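Local coordinates for uncharacterized protein (Clostridium sporogenes, PDB 4Q0Y) that is of unknown function but adopts a hot-dog, thioesterase-like fold, which leaves a thioesterase-like role possible but unproven, at residues Val13-Ser18 with Ser23-Gly28. Residues are numbered along the deposited sequence; the frame is centred on the assembly and turned at random.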
loop_
_atom_site.group_PDB
_atom_site.type_symbol
_atom_site.label_atom_id
_atom_site.label_comp_id
_atom_site.label_asym_id
_atom_site.label_seq_id
_atom_site.Cartn_x
_atom_site.Cartn_y
_atom_site.Cartn_z
ATOM N N VAL B 13 -10.493 -1.053 18.155
ATOM C CA VAL B 13 -11.244 -2.260 17.835
ATOM C C VAL B 13 -12.303 -2.489 18.917
ATOM O O VAL B 13 -12.000 -2.484 20.118
ATOM C CB VAL B 13 -10.334 -3.490 17.717
ATOM C CG1 VAL B 13 -11.141 -4.740 17.331
ATOM C CG2 VAL B 13 -9.212 -3.218 16.713
ATOM N N PHE B 14 -13.530 -2.715 18.471
ATOM C CA PHE B 14 -14.718 -2.870 19.321
ATOM C C PHE B 14 -15.479 -4.135 18.953
ATOM O O PHE B 14 -15.391 -4.598 17.805
ATOM C CB PHE B 14 -15.667 -1.685 19.159
ATOM C CG PHE B 14 -15.042 -0.344 19.461
ATOM C CD1 PHE B 14 -14.295 0.346 18.465
ATOM C CD2 PHE B 14 -15.206 0.254 20.706
ATOM C CE1 PHE B 14 -13.726 1.586 18.721
ATOM C CE2 PHE B 14 -14.622 1.502 20.957
ATOM C CZ PHE B 14 -13.887 2.159 19.969
ATOM N N LYS B 15 -16.247 -4.661 19.907
ATOM C CA LYS B 15 -17.037 -5.857 19.684
ATOM C C LYS B 15 -18.144 -5.575 18.679
ATOM O O LYS B 15 -18.818 -4.558 18.770
ATOM C CB LYS B 15 -17.629 -6.370 20.989
ATOM C CG LYS B 15 -18.329 -7.698 20.870
ATOM C CD LYS B 15 -18.633 -8.223 22.261
ATOM C CE LYS B 15 -19.352 -9.530 22.203
ATOM N NZ LYS B 15 -18.584 -10.566 21.463
ATOM N N PHE B 16 -18.316 -6.470 17.711
ATOM C CA PHE B 16 -19.360 -6.331 16.694
ATOM C C PHE B 16 -20.680 -6.717 17.357
ATOM O O PHE B 16 -20.992 -7.900 17.461
ATOM C CB PHE B 16 -19.016 -7.223 15.483
ATOM C CG PHE B 16 -19.725 -6.847 14.214
ATOM C CD1 PHE B 16 -21.125 -6.796 14.151
ATOM C CD2 PHE B 16 -18.996 -6.619 13.052
ATOM C CE1 PHE B 16 -21.769 -6.472 12.962
ATOM C CE2 PHE B 16 -19.644 -6.308 11.847
ATOM C CZ PHE B 16 -21.020 -6.214 11.820
ATOM N N ASN B 17 -21.453 -5.735 17.829
ATOM C CA ASN B 17 -22.721 -6.013 18.552
ATOM C C ASN B 17 -23.965 -5.400 17.892
ATOM O O ASN B 17 -25.031 -5.355 18.503
ATOM C CB ASN B 17 -22.599 -5.563 20.023
ATOM C CG ASN B 17 -22.389 -4.071 20.170
ATOM O OD1 ASN B 17 -22.391 -3.324 19.192
ATOM N ND2 ASN B 17 -22.102 -3.642 21.383
ATOM N N SER B 18 -23.809 -4.896 16.670
ATOM C CA SER B 18 -24.885 -4.210 15.957
ATOM C C SER B 18 -24.506 -4.035 14.498
ATOM O O SER B 18 -23.330 -3.910 14.180
ATOM C CB SER B 18 -25.126 -2.823 16.564
ATOM O OG SER B 18 -26.137 -2.105 15.893
ATOM N N SER B 23 -20.170 0.428 17.863
ATOM C CA SER B 23 -20.070 -0.233 19.147
ATOM C C SER B 23 -19.218 0.601 20.065
ATOM O O SER B 23 -18.253 1.205 19.602
ATOM C CB SER B 23 -19.362 -1.584 18.976
ATOM O OG SER B 23 -19.143 -2.223 20.237
ATOM N N ASN B 24 -19.587 0.601 21.354
ATOM C CA ASN B 24 -18.803 1.213 22.439
ATOM C C ASN B 24 -18.217 0.175 23.389
ATOM O O ASN B 24 -17.764 0.541 24.491
ATOM C CB ASN B 24 -19.708 2.113 23.277
ATOM C CG ASN B 24 -20.361 3.216 22.479
ATOM O OD1 ASN B 24 -21.545 3.450 22.639
ATOM N ND2 ASN B 24 -19.607 3.894 21.629
ATOM N N ASP B 25 -18.214 -1.094 22.970
ATOM C CA ASP B 25 -17.660 -2.212 23.774
ATOM C C ASP B 25 -16.236 -2.472 23.268
ATOM O O ASP B 25 -16.015 -3.250 22.350
ATOM C CB ASP B 25 -18.562 -3.436 23.594
ATOM C CG ASP B 25 -18.173 -4.604 24.456
ATOM O OD1 ASP B 25 -17.147 -4.561 25.158
ATOM O OD2 ASP B 25 -18.920 -5.590 24.428
ATOM N N LYS B 26 -15.268 -1.781 23.869
ATOM C CA LYS B 26 -13.898 -1.760 23.326
ATOM C C LYS B 26 -13.155 -3.045 23.647
ATOM O O LYS B 26 -13.195 -3.517 24.796
ATOM C CB LYS B 26 -13.109 -0.551 23.831
ATOM C CG LYS B 26 -11.808 -0.317 23.044
ATOM C CD LYS B 26 -11.328 1.099 23.211
ATOM C CE LYS B 26 -10.050 1.329 22.439
ATOM N NZ LYS B 26 -9.729 2.775 22.485
ATOM N N ILE B 27 -12.480 -3.592 22.640
ATOM C CA ILE B 27 -11.665 -4.816 22.753
ATOM C C ILE B 27 -10.183 -4.489 22.827
ATOM O O ILE B 27 -9.461 -5.080 23.629
ATOM C CB ILE B 27 -11.963 -5.784 21.578
ATOM C CG1 ILE B 27 -13.342 -6.394 21.794
ATOM C CG2 ILE B 27 -10.910 -6.906 21.443
ATOM C CD1 ILE B 27 -13.888 -7.142 20.596
ATOM N N GLY B 28 -9.712 -3.600 21.969
ATOM C CA GLY B 28 -8.297 -3.271 21.957
ATOM C C GLY B 28 -7.953 -2.246 20.908
ATOM O O GLY B 28 -8.846 -1.597 20.340
HETATM O O HOH W 1 -22.249 -0.604 22.010
#
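Phe14 lays one face of its ring over the backbone carbonyl of Ser23, with CD2 3.4 Å from Ser23 O, while Lys26 CA approaches obliquely and the Lys26 side chain crosses the ring with CB and CG near CE2. With CG anti to the carbonyl carbon (chi1 -57°), the ring sits beside the 23-26 backbone, Asp25 C at its edge; Phe22 adds an edge-to-face ring contact. Lys26 runs on, extended, to a salt bridge with Asp12.

Phe14 and Lys26 form a non-hydrogen-bonded antiparallel pair, and beside it the register slips by one residue: Val13 O accepts from both Ile27 N (2.8 Å) and Gly28 N (3.1 Å), and Val13 N donates to Gly28 O. Two consecutive residues facing Val13 define a classic beta bulge in the hairpin of strands 4-15 and 26-30. Further along, Lys15 N donates to Asp25 O (168° at the hydrogen), and Ile27 CD1 packs 3.5 Å from Lys15 CA.

Ser23 OG, anti to its own N (chi1 175°), donates in the carbonyl plane to a lone pair of Lys15 O at 2.8 Å and accepts from Asp25 N at 3.1 Å, an ST turn. A water joins Asn17 ND2 to Asn24 N. The aliphatic part of Lys15 runs alongside the Asp25 carboxylate, CD 3.4 Å from OD2. Four backbone bonds, the Ser23 hydroxyl and Phe14 packing thus join the segments; with Lys15 NZ 5.8 Å from Asp25 OD2, these opposite charges could attract only at a distance.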